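Local coordinates for luciferase-like monooxygenase (Streptomyces bottropensis, PDB 7BIP), which acts as a monooxygenase of the bacterial luciferase family in the biosynthesis of the tricyclic aromatic type II polyketide rishirilide, at the interface of chains A and B. Residues are numbered along the deposited sequence; one frame, centred on the assembly and turned at random. Chains: chain A/B, Luciferase-like monooxygenase.

The three contacts are neighbouring patches of one two-fold symmetric face between chains A and B. Contact 1 lies at the symmetry axis, where helices 57-67 of both chains meet. Contact 3 is centred about 12 Å from it, between C-alpha centres, and shares A:Thr59 and B:Ile98. Contact 2 lies further out, about 14 Å from contact 3 and 24 Å from contact 1. Helix 85-98 of chain B runs through all three, from B:Leu86 to B:Ile98. Mainly apolar, with waters bridging carbonyl to histidine nitrogen (contact 2) and two carbonyls (contact 3), the face would suit a dimer, which the structure alone does not prove biological.

Contact 1: the interface of chains A and B. Residues chain A 26, 59, 62-63, 66, 98; chain B 26, 59-60, 62-63, 66, 98.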
loop_
_atom_site.group_PDB
_atom_site.type_symbol
_atom_site.label_atom_id
_atom_site.label_comp_id
_atom_site.label_asym_id
_atom_site.label_seq_id
_atom_site.Cartn_x
_atom_site.Cartn_y
_atom_site.Cartn_z
ATOM N N LEU A 26 -11.530 -2.790 -8.686
ATOM C CA LEU A 26 -10.544 -3.744 -9.189
ATOM C C LEU A 26 -11.025 -4.414 -10.476
ATOM O O LEU A 26 -10.221 -4.695 -11.374
ATOM C CB LEU A 26 -10.208 -4.796 -8.124
ATOM C CG LEU A 26 -9.342 -4.284 -6.971
ATOM C CD1 LEU A 26 -9.269 -5.315 -5.849
ATOM C CD2 LEU A 26 -7.934 -3.921 -7.455
ATOM N N THR A 59 -1.929 1.613 -2.078
ATOM C CA THR A 59 -2.535 0.360 -1.623
ATOM C C THR A 59 -3.504 -0.185 -2.664
ATOM O O THR A 59 -3.475 -1.382 -2.985
ATOM C CB THR A 59 -3.254 0.568 -0.280
ATOM O OG1 THR A 59 -2.295 0.946 0.717
ATOM C CG2 THR A 59 -3.953 -0.718 0.183
ATOM N N ALA A 62 -1.402 -1.281 -5.913
ATOM C CA ALA A 62 -0.699 -2.562 -5.815
ATOM C C ALA A 62 -1.646 -3.731 -6.078
ATOM O O ALA A 62 -1.284 -4.691 -6.776
ATOM C CB ALA A 62 -0.036 -2.692 -4.443
ATOM N N ALA A 63 -2.873 -3.644 -5.560
ATOM C CA ALA A 63 -3.886 -4.646 -5.873
ATOM C C ALA A 63 -4.218 -4.633 -7.363
ATOM O O ALA A 63 -4.268 -5.685 -8.006
ATOM C CB ALA A 63 -5.138 -4.408 -5.032
ATOM N N ALA A 66 -1.512 -6.254 -9.349
ATOM C CA ALA A 66 -1.503 -7.701 -9.218
ATOM C C ALA A 66 -2.600 -8.361 -10.048
ATOM O O ALA A 66 -2.455 -9.526 -10.433
ATOM C CB ALA A 66 -1.633 -8.079 -7.742
ATOM N N ILE A 98 6.602 -4.658 -7.939
ATOM C CA ILE A 98 5.440 -5.544 -7.998
ATOM C C ILE A 98 4.783 -5.475 -9.370
ATOM O O ILE A 98 4.381 -6.500 -9.945
ATOM C CB ILE A 98 4.456 -5.175 -6.871
ATOM C CG1 ILE A 98 4.995 -5.689 -5.534
ATOM C CG2 ILE A 98 3.050 -5.748 -7.139
ATOM C CD1 ILE A 98 4.340 -5.013 -4.338
ATOM N N LEU B 26 4.992 -13.229 -4.410
ATOM C CA LEU B 26 3.575 -13.287 -4.752
ATOM C C LEU B 26 3.181 -14.694 -5.177
ATOM O O LEU B 26 2.074 -15.150 -4.872
ATOM C CB LEU B 26 3.244 -12.267 -5.850
ATOM C CG LEU B 26 3.227 -10.802 -5.391
ATOM C CD1 LEU B 26 3.038 -9.867 -6.549
ATOM C CD2 LEU B 26 2.120 -10.566 -4.351
ATOM N N THR B 59 1.678 -2.494 1.110
ATOM C CA THR B 59 1.790 -2.509 -0.352
ATOM C C THR B 59 1.932 -3.935 -0.885
ATOM O O THR B 59 1.282 -4.319 -1.865
ATOM C CB THR B 59 2.985 -1.650 -0.785
ATOM O OG1 THR B 59 2.775 -0.300 -0.340
ATOM C CG2 THR B 59 3.149 -1.662 -2.293
ATOM N N PHE B 60 2.791 -4.733 -0.258
ATOM C CA PHE B 60 2.909 -6.127 -0.659
ATOM C C PHE B 60 1.616 -6.892 -0.402
ATOM O O PHE B 60 1.155 -7.668 -1.249
ATOM C CB PHE B 60 4.045 -6.812 0.089
ATOM C CG PHE B 60 4.109 -8.282 -0.217
ATOM C CD1 PHE B 60 4.614 -8.706 -1.439
ATOM C CD2 PHE B 60 3.587 -9.231 0.660
ATOM C CE1 PHE B 60 4.645 -10.064 -1.772
ATOM C CE2 PHE B 60 3.600 -10.594 0.335
ATOM C CZ PHE B 60 4.134 -11.008 -0.886
ATOM N N ALA B 62 -1.433 -5.961 -0.177
ATOM C CA ALA B 62 -2.515 -5.616 -1.097
ATOM C C ALA B 62 -2.391 -6.390 -2.400
ATOM O O ALA B 62 -3.389 -6.881 -2.941
ATOM C CB ALA B 62 -2.524 -4.105 -1.375
ATOM N N ALA B 63 -1.174 -6.477 -2.931
ATOM C CA ALA B 63 -0.925 -7.320 -4.090
ATOM C C ALA B 63 -1.195 -8.790 -3.782
ATOM O O ALA B 63 -1.830 -9.485 -4.580
ATOM C CB ALA B 63 0.517 -7.103 -4.562
ATOM N N ALA B 66 -4.866 -9.488 -3.714
ATOM C CA ALA B 66 -5.462 -9.511 -5.036
ATOM C C ALA B 66 -5.165 -10.807 -5.782
ATOM O O ALA B 66 -5.920 -11.162 -6.694
ATOM C CB ALA B 66 -4.960 -8.309 -5.843
ATOM N N ILE B 98 -10.198 -4.420 0.335
ATOM C CA ILE B 98 -9.662 -5.088 -0.852
ATOM C C ILE B 98 -9.624 -6.600 -0.647
ATOM O O ILE B 98 -9.966 -7.378 -1.554
ATOM C CB ILE B 98 -8.271 -4.507 -1.181
ATOM C CG1 ILE B 98 -8.425 -3.091 -1.782
ATOM C CG2 ILE B 98 -7.491 -5.442 -2.107
ATOM C CD1 ILE B 98 -7.118 -2.286 -1.764
#
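A:Ile98 buries 46 Å² here, followed by A:Ala63 with 40 Å² and B:Ala63 with 37 Å², and the patch is built from methyl groups and backbone. The gamma-branch methyl of A:Ile98 does the reaching: CG2 stands anti to the backbone N, with CG1 beside that N (chi1 -75°), and comes to 3.9 Å from B:Ala63 CB. The same methyl meets B:Leu26 CD1 at 4.2 Å, the two side chains crossing at about a right angle. The other end, A:Ile98 CD1, lies over the backbone of helix 57-67, 4.0 Å from B:Thr59 O. B:Ile98 repeats this against A:Ala63 and A:Leu26; as in the twin, its CD1 comes near a threonine methyl, 4.0 Å from A:Thr59 CG2.

Between these two wedges the small alanines allow the helices to approach backbone to backbone. A:Ala63 CA lies 3.8 Å from B:Ala66 CB, and A:Ala62 CB sits 3.3 Å from B:Thr59 O, a methyl-to-carbonyl contact. At the axis the two Ala66 methyls face one another, with A:Ala66 CB and B:Ala66 CB 3.8 Å apart. No nitrogen or oxygen pair bonds across, so shape carries the contact.

Helices 57-67 of the two chains run in the same general direction and cross at the two-fold axis, flanked by the C-terminal ends of helices 85-98 and by helices 18-35, on the outer helical layer of the family's TIM barrel.

Contact 2: the interface of chains A and B. Residues chain A 47, 118-119; chain B 84, 86-87, 154-155, 158, 160.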
loop_
_atom_site.group_PDB
_atom_site.type_symbol
_atom_site.label_atom_id
_atom_site.label_comp_id
_atom_site.label_asym_id
_atom_site.label_seq_id
_atom_site.Cartn_x
_atom_site.Cartn_y
_atom_site.Cartn_z
ATOM N N PHE A 47 -11.026 11.618 4.662
ATOM C CA PHE A 47 -12.114 11.969 5.588
ATOM C C PHE A 47 -13.480 12.229 4.961
ATOM O O PHE A 47 -14.499 12.046 5.631
ATOM C CB PHE A 47 -11.778 13.205 6.435
ATOM C CG PHE A 47 -10.429 13.169 7.069
ATOM C CD1 PHE A 47 -9.945 12.015 7.665
ATOM C CD2 PHE A 47 -9.641 14.302 7.066
ATOM C CE1 PHE A 47 -8.696 11.991 8.237
ATOM C CE2 PHE A 47 -8.401 14.291 7.645
ATOM C CZ PHE A 47 -7.920 13.132 8.234
ATOM N N ALA A 118 -6.114 18.222 10.231
ATOM C CA ALA A 118 -6.005 16.939 10.918
ATOM C C ALA A 118 -4.559 16.481 11.028
ATOM O O ALA A 118 -4.160 15.900 12.044
ATOM C CB ALA A 118 -6.847 15.887 10.200
ATOM N N PHE A 119 -3.754 16.726 9.996
ATOM C CA PHE A 119 -2.347 16.353 10.058
ATOM C C PHE A 119 -1.496 17.418 10.734
ATOM O O PHE A 119 -0.285 17.220 10.884
ATOM C CB PHE A 119 -1.823 16.047 8.652
ATOM C CG PHE A 119 -2.245 14.701 8.129
ATOM C CD1 PHE A 119 -1.593 13.555 8.541
ATOM C CD2 PHE A 119 -3.288 14.581 7.213
ATOM C CE1 PHE A 119 -1.968 12.309 8.060
ATOM C CE2 PHE A 119 -3.668 13.333 6.717
ATOM C CZ PHE A 119 -3.006 12.197 7.149
ATOM N N HIS B 84 1.919 8.247 10.923
ATOM C CA HIS B 84 0.817 8.915 11.593
ATOM C C HIS B 84 -0.374 7.962 11.702
ATOM O O HIS B 84 -0.665 7.227 10.762
ATOM C CB HIS B 84 0.432 10.163 10.803
ATOM C CG HIS B 84 -0.454 11.116 11.538
ATOM N ND1 HIS B 84 -1.754 10.814 11.876
ATOM C CD2 HIS B 84 -0.245 12.391 11.945
ATOM C CE1 HIS B 84 -2.297 11.848 12.497
ATOM N NE2 HIS B 84 -1.403 12.820 12.547
ATOM N N LEU B 86 -3.489 8.470 11.435
ATOM C CA LEU B 86 -4.474 8.682 10.378
ATOM C C LEU B 86 -4.107 7.913 9.118
ATOM O O LEU B 86 -4.974 7.295 8.488
ATOM C CB LEU B 86 -4.605 10.171 10.062
ATOM C CG LEU B 86 -5.307 11.015 11.137
ATOM C CD1 LEU B 86 -5.149 12.494 10.808
ATOM C CD2 LEU B 86 -6.784 10.642 11.281
ATOM N N LYS B 87 -2.833 7.950 8.729
ATOM C CA LYS B 87 -2.420 7.258 7.511
ATOM C C LYS B 87 -2.451 5.752 7.698
ATOM O O LYS B 87 -2.876 5.016 6.796
ATOM C CB LYS B 87 -1.022 7.705 7.089
ATOM C CG LYS B 87 -0.941 9.166 6.686
ATOM C CD LYS B 87 0.465 9.524 6.223
ATOM C CE LYS B 87 0.793 8.894 4.878
ATOM N NZ LYS B 87 -0.072 9.425 3.799
ATOM N N ARG B 154 -2.842 15.459 17.573
ATOM C CA ARG B 154 -4.130 15.988 18.002
ATOM C C ARG B 154 -4.958 16.229 16.752
ATOM O O ARG B 154 -4.543 17.008 15.889
ATOM C CB ARG B 154 -3.962 17.289 18.794
ATOM C CG ARG B 154 -3.238 17.126 20.114
ATOM C CD ARG B 154 -2.188 18.209 20.286
ATOM N NE ARG B 154 -1.227 18.117 19.191
ATOM C CZ ARG B 154 -0.030 17.553 19.295
ATOM N NH1 ARG B 154 0.372 17.044 20.457
ATOM N NH2 ARG B 154 0.764 17.500 18.235
ATOM N N PHE B 155 -6.119 15.578 16.652
ATOM C CA PHE B 155 -6.970 15.763 15.478
ATOM C C PHE B 155 -8.421 15.431 15.805
ATOM O O PHE B 155 -8.722 14.733 16.775
ATOM C CB PHE B 155 -6.502 14.898 14.302
ATOM C CG PHE B 155 -6.320 13.450 14.648
ATOM C CD1 PHE B 155 -7.407 12.576 14.676
ATOM C CD2 PHE B 155 -5.065 12.957 14.949
ATOM C CE1 PHE B 155 -7.231 11.224 15.003
ATOM C CE2 PHE B 155 -4.872 11.608 15.272
ATOM C CZ PHE B 155 -5.958 10.742 15.302
ATOM N N VAL B 158 -13.035 13.431 13.169
ATOM C CA VAL B 158 -12.936 12.848 11.834
ATOM C C VAL B 158 -13.583 11.473 11.848
ATOM O O VAL B 158 -13.560 10.757 12.856
ATOM C CB VAL B 158 -11.476 12.733 11.328
ATOM C CG1 VAL B 158 -10.880 14.110 11.068
ATOM C CG2 VAL B 158 -10.627 11.937 12.301
ATOM N N MET B 160 -12.834 8.233 9.794
ATOM C CA MET B 160 -11.845 7.721 8.863
ATOM C C MET B 160 -12.535 6.859 7.815
ATOM O O MET B 160 -13.326 5.972 8.148
ATOM C CB MET B 160 -10.766 6.921 9.603
ATOM C CG MET B 160 -9.715 6.255 8.668
ATOM S SD MET B 160 -8.829 7.358 7.517
ATOM C CE MET B 160 -8.337 8.627 8.661
HETATM O O HOH W 1 -2.178 15.166 13.832
#
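A:Phe119, at the end of helix 113-119, hides 66 Å² and A:Phe47, in a loop, 53 Å²; both rings lie against the start of helix 85-98 of chain B. The A:Phe119 ring carries B:Leu86 CD1 over the centre of one face, while its rim turns towards B:His84. There the packing is edge-to-face, with planes 61° apart and A:Phe119 CD1 3.8 Å from B:His84 CD2. The aliphatic stem of B:Lys87 crosses the same ring at about a right angle, its CG 3.6 Å from A:Phe119 CE1.

A:Phe47 takes B:Val158 CG1 over one face, 3.9 Å from the ring centroid, a CH-pi contact. Its rim meets the B:Met160 methyl, with CE 3.4 Å from A:Phe47 CE1, and both B:Leu86 methyls.

B:His84 is held at two edges of its ring. ND1 accepts the backbone N-H of B:Leu86 at 2.9 Å, nearly in the ring plane, and NE2 lies 2.8 Å from water 1. That water also lies 2.8 Å from A:Ala118 O, bridging the chains; the pattern suggests a proton on NE2.

Packing and water link helix 113-119 and the A:Phe47 loop of one chain to the start of helix 85-98 and segment 154-160 of the other, and would steady the pair if the deposited dimer is biological.

Contact 3: the interface of chains A and B. Residues chain A 18, 22, 52-56, 59-60; chain B 90-91, 94-95, 97-98, 161-162.
B:Met94 starts with CG anti to its carbonyl carbon (chi1 -66°), stays extended at chi2 and bends at chi3 (72°), which carries its thioether into chain A; A:Phe22 likewise has CG anti to the carbonyl carbon (chi1 -81°), turning its ring towards the B:Met94 CE methyl. In this bacterial luciferase-family fold, B:Met94 buries 82 Å² on helix 85-98. Its SD lies 3.2 Å from A:Asp56 O and meets A:Pro55 tip to tip, while CE packs 3.8 Å from A:Phe22 CZ, the two side chains crossing at about a right angle.

Beside the A:Phe22 ring is B:Asn97, whose CB lies 3.7 Å from A:Phe22 CD2, whereas B:Ile98 CG1 sits above the ring plane, offset to the rim at A:Phe22 CD1. B:Pro162, which follows a cis peptide bond, presses its CB to 3.5 Å from A:Ala18 CB, a tight contact, and sets the same carbon above the rim of the A:Tyr53 ring.

Water 2 bridges A:Gly52 O and B:Leu161 O, 2.8 Å from each. A:Asp56 lies alongside B:Lys91, their charged ends near but not touching (OD1 to NZ 4.3 Å), so any attraction is probably long-range. The A:Asp56 carboxylate OD2 receives the A:Thr59 hydroxyl OG1 at 2.6 Å, from above its plane.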
loop_
_atom_site.group_PDB
_atom_site.type_symbol
_atom_site.label_atom_id
_atom_site.label_comp_id
_atom_site.label_asym_id
_atom_site.label_seq_id
_atom_site.Cartn_x
_atom_site.Cartn_y
_atom_site.Cartn_z
ATOM N N ALA A 18 -17.601 0.279 1.207
ATOM C CA ALA A 18 -16.240 0.206 0.696
ATOM C C ALA A 18 -15.937 -1.169 0.121
ATOM O O ALA A 18 -15.169 -1.287 -0.841
ATOM C CB ALA A 18 -15.248 0.561 1.808
ATOM N N PHE A 22 -14.480 -1.416 -3.663
ATOM C CA PHE A 22 -13.163 -1.905 -4.050
ATOM C C PHE A 22 -13.256 -3.109 -4.965
ATOM O O PHE A 22 -12.442 -3.228 -5.880
ATOM C CB PHE A 22 -12.307 -2.192 -2.809
ATOM C CG PHE A 22 -11.677 -0.938 -2.249
ATOM C CD1 PHE A 22 -10.670 -0.293 -2.949
ATOM C CD2 PHE A 22 -12.138 -0.371 -1.065
ATOM C CE1 PHE A 22 -10.106 0.887 -2.470
ATOM C CE2 PHE A 22 -11.579 0.813 -0.576
ATOM C CZ PHE A 22 -10.565 1.438 -1.277
ATOM N N GLY A 52 -12.409 10.206 -0.182
ATOM C CA GLY A 52 -11.937 9.681 1.097
ATOM C C GLY A 52 -11.846 8.170 1.193
ATOM O O GLY A 52 -11.181 7.669 2.108
ATOM N N TYR A 53 -12.509 7.431 0.296
ATOM C CA TYR A 53 -12.259 5.992 0.213
ATOM C C TYR A 53 -10.846 5.680 -0.240
ATOM O O TYR A 53 -10.444 4.513 -0.191
ATOM C CB TYR A 53 -13.225 5.302 -0.749
ATOM C CG TYR A 53 -14.582 4.974 -0.176
ATOM C CD1 TYR A 53 -15.059 5.618 0.969
ATOM C CD2 TYR A 53 -15.404 4.034 -0.778
ATOM C CE1 TYR A 53 -16.310 5.325 1.488
ATOM C CE2 TYR A 53 -16.663 3.733 -0.258
ATOM C CZ TYR A 53 -17.113 4.388 0.868
ATOM O OH TYR A 53 -18.360 4.094 1.385
ATOM N N SER A 54 -10.070 6.673 -0.679
ATOM C CA SER A 54 -8.706 6.417 -1.131
ATOM C C SER A 54 -7.695 7.284 -0.375
ATOM O O SER A 54 -7.076 8.186 -0.953
ATOM C CB SER A 54 -8.601 6.629 -2.638
ATOM O OG SER A 54 -7.312 6.205 -3.068
ATOM N N PRO A 55 -7.465 6.999 0.913
ATOM C CA PRO A 55 -6.396 7.710 1.644
ATOM C C PRO A 55 -4.995 7.282 1.234
ATOM O O PRO A 55 -4.039 7.997 1.561
ATOM C CB PRO A 55 -6.677 7.351 3.113
ATOM C CG PRO A 55 -7.393 6.023 3.048
ATOM C CD PRO A 55 -8.220 6.075 1.783
ATOM N N ASP A 56 -4.850 6.172 0.512
ATOM C CA ASP A 56 -3.530 5.667 0.122
ATOM C C ASP A 56 -3.639 5.030 -1.260
ATOM O O ASP A 56 -3.953 3.842 -1.390
ATOM C CB ASP A 56 -3.003 4.656 1.142
ATOM C CG ASP A 56 -1.532 4.385 0.988
ATOM O OD1 ASP A 56 -0.718 5.220 1.429
ATOM O OD2 ASP A 56 -1.186 3.329 0.438
ATOM N N THR A 59 -1.929 1.613 -2.078
ATOM C CA THR A 59 -2.535 0.360 -1.623
ATOM C C THR A 59 -3.504 -0.185 -2.664
ATOM O O THR A 59 -3.475 -1.382 -2.985
ATOM C CB THR A 59 -3.254 0.568 -0.280
ATOM O OG1 THR A 59 -2.295 0.946 0.717
ATOM C CG2 THR A 59 -3.953 -0.718 0.183
ATOM N N PHE A 60 -4.338 0.689 -3.241
ATOM C CA PHE A 60 -5.202 0.235 -4.326
ATOM C C PHE A 60 -4.390 -0.162 -5.556
ATOM O O PHE A 60 -4.665 -1.188 -6.194
ATOM C CB PHE A 60 -6.217 1.311 -4.712
ATOM C CG PHE A 60 -7.005 0.938 -5.931
ATOM C CD1 PHE A 60 -8.061 0.049 -5.820
ATOM C CD2 PHE A 60 -6.651 1.413 -7.187
ATOM C CE1 PHE A 60 -8.788 -0.352 -6.938
ATOM C CE2 PHE A 60 -7.374 1.024 -8.321
ATOM C CZ PHE A 60 -8.447 0.138 -8.189
ATOM N N GLY B 90 -6.046 4.457 7.622
ATOM C CA GLY B 90 -6.652 4.524 6.300
ATOM C C GLY B 90 -6.167 3.433 5.357
ATOM O O GLY B 90 -6.976 2.753 4.717
ATOM N N LYS B 91 -4.842 3.252 5.248
ATOM C CA LYS B 91 -4.324 2.259 4.309
ATOM C C LYS B 91 -4.723 0.852 4.738
ATOM O O LYS B 91 -5.017 -0.006 3.896
ATOM C CB LYS B 91 -2.799 2.399 4.184
ATOM C CG LYS B 91 -2.029 1.888 5.391
ATOM C CD LYS B 91 -0.586 2.394 5.470
ATOM C CE LYS B 91 0.105 2.488 4.132
ATOM N NZ LYS B 91 1.531 2.901 4.334
ATOM N N MET B 94 -8.346 0.312 3.737
ATOM C CA MET B 94 -8.378 -0.046 2.319
ATOM C C MET B 94 -8.025 -1.515 2.129
ATOM O O MET B 94 -8.717 -2.245 1.411
ATOM C CB MET B 94 -7.403 0.822 1.513
ATOM C CG MET B 94 -7.739 2.294 1.448
ATOM S SD MET B 94 -6.527 3.183 0.424
ATOM C CE MET B 94 -6.975 2.628 -1.229
ATOM N N LEU B 95 -6.925 -1.959 2.747
ATOM C CA LEU B 95 -6.499 -3.342 2.589
ATOM C C LEU B 95 -7.561 -4.312 3.102
ATOM O O LEU B 95 -7.833 -5.339 2.468
ATOM C CB LEU B 95 -5.163 -3.554 3.305
ATOM C CG LEU B 95 -4.608 -4.985 3.293
ATOM C CD1 LEU B 95 -4.536 -5.550 1.867
ATOM C CD2 LEU B 95 -3.225 -4.983 3.933
ATOM N N ASN B 97 -10.783 -3.941 3.075
ATOM C CA ASN B 97 -11.862 -4.049 2.095
ATOM C C ASN B 97 -11.401 -4.740 0.814
ATOM O O ASN B 97 -12.141 -5.542 0.235
ATOM C CB ASN B 97 -12.432 -2.659 1.802
ATOM C CG ASN B 97 -13.360 -2.188 2.900
ATOM O OD1 ASN B 97 -14.457 -2.700 3.034
ATOM N ND2 ASN B 97 -12.899 -1.245 3.726
ATOM N N ILE B 98 -10.198 -4.420 0.335
ATOM C CA ILE B 98 -9.662 -5.088 -0.852
ATOM C C ILE B 98 -9.624 -6.600 -0.647
ATOM O O ILE B 98 -9.966 -7.378 -1.554
ATOM C CB ILE B 98 -8.271 -4.507 -1.181
ATOM C CG1 ILE B 98 -8.425 -3.091 -1.782
ATOM C CG2 ILE B 98 -7.491 -5.442 -2.107
ATOM C CD1 ILE B 98 -7.118 -2.286 -1.764
ATOM N N LEU B 161 -12.263 7.150 6.550
ATOM C CA LEU B 161 -12.749 6.374 5.424
ATOM C C LEU B 161 -11.574 5.662 4.752
ATOM O O LEU B 161 -10.426 6.083 4.897
ATOM C CB LEU B 161 -13.478 7.244 4.387
ATOM C CG LEU B 161 -14.744 7.957 4.885
ATOM C CD1 LEU B 161 -15.347 8.826 3.795
ATOM C CD2 LEU B 161 -15.790 6.971 5.446
ATOM N N PRO B 162 -11.806 4.536 4.084
ATOM C CA PRO B 162 -13.074 3.811 4.079
ATOM C C PRO B 162 -13.308 3.186 5.443
ATOM O O PRO B 162 -12.351 2.995 6.200
ATOM C CB PRO B 162 -12.857 2.754 3.001
ATOM C CG PRO B 162 -11.349 2.440 3.093
ATOM C CD PRO B 162 -10.720 3.786 3.415
HETATM O O HOH W 2 -10.096 8.840 4.417
#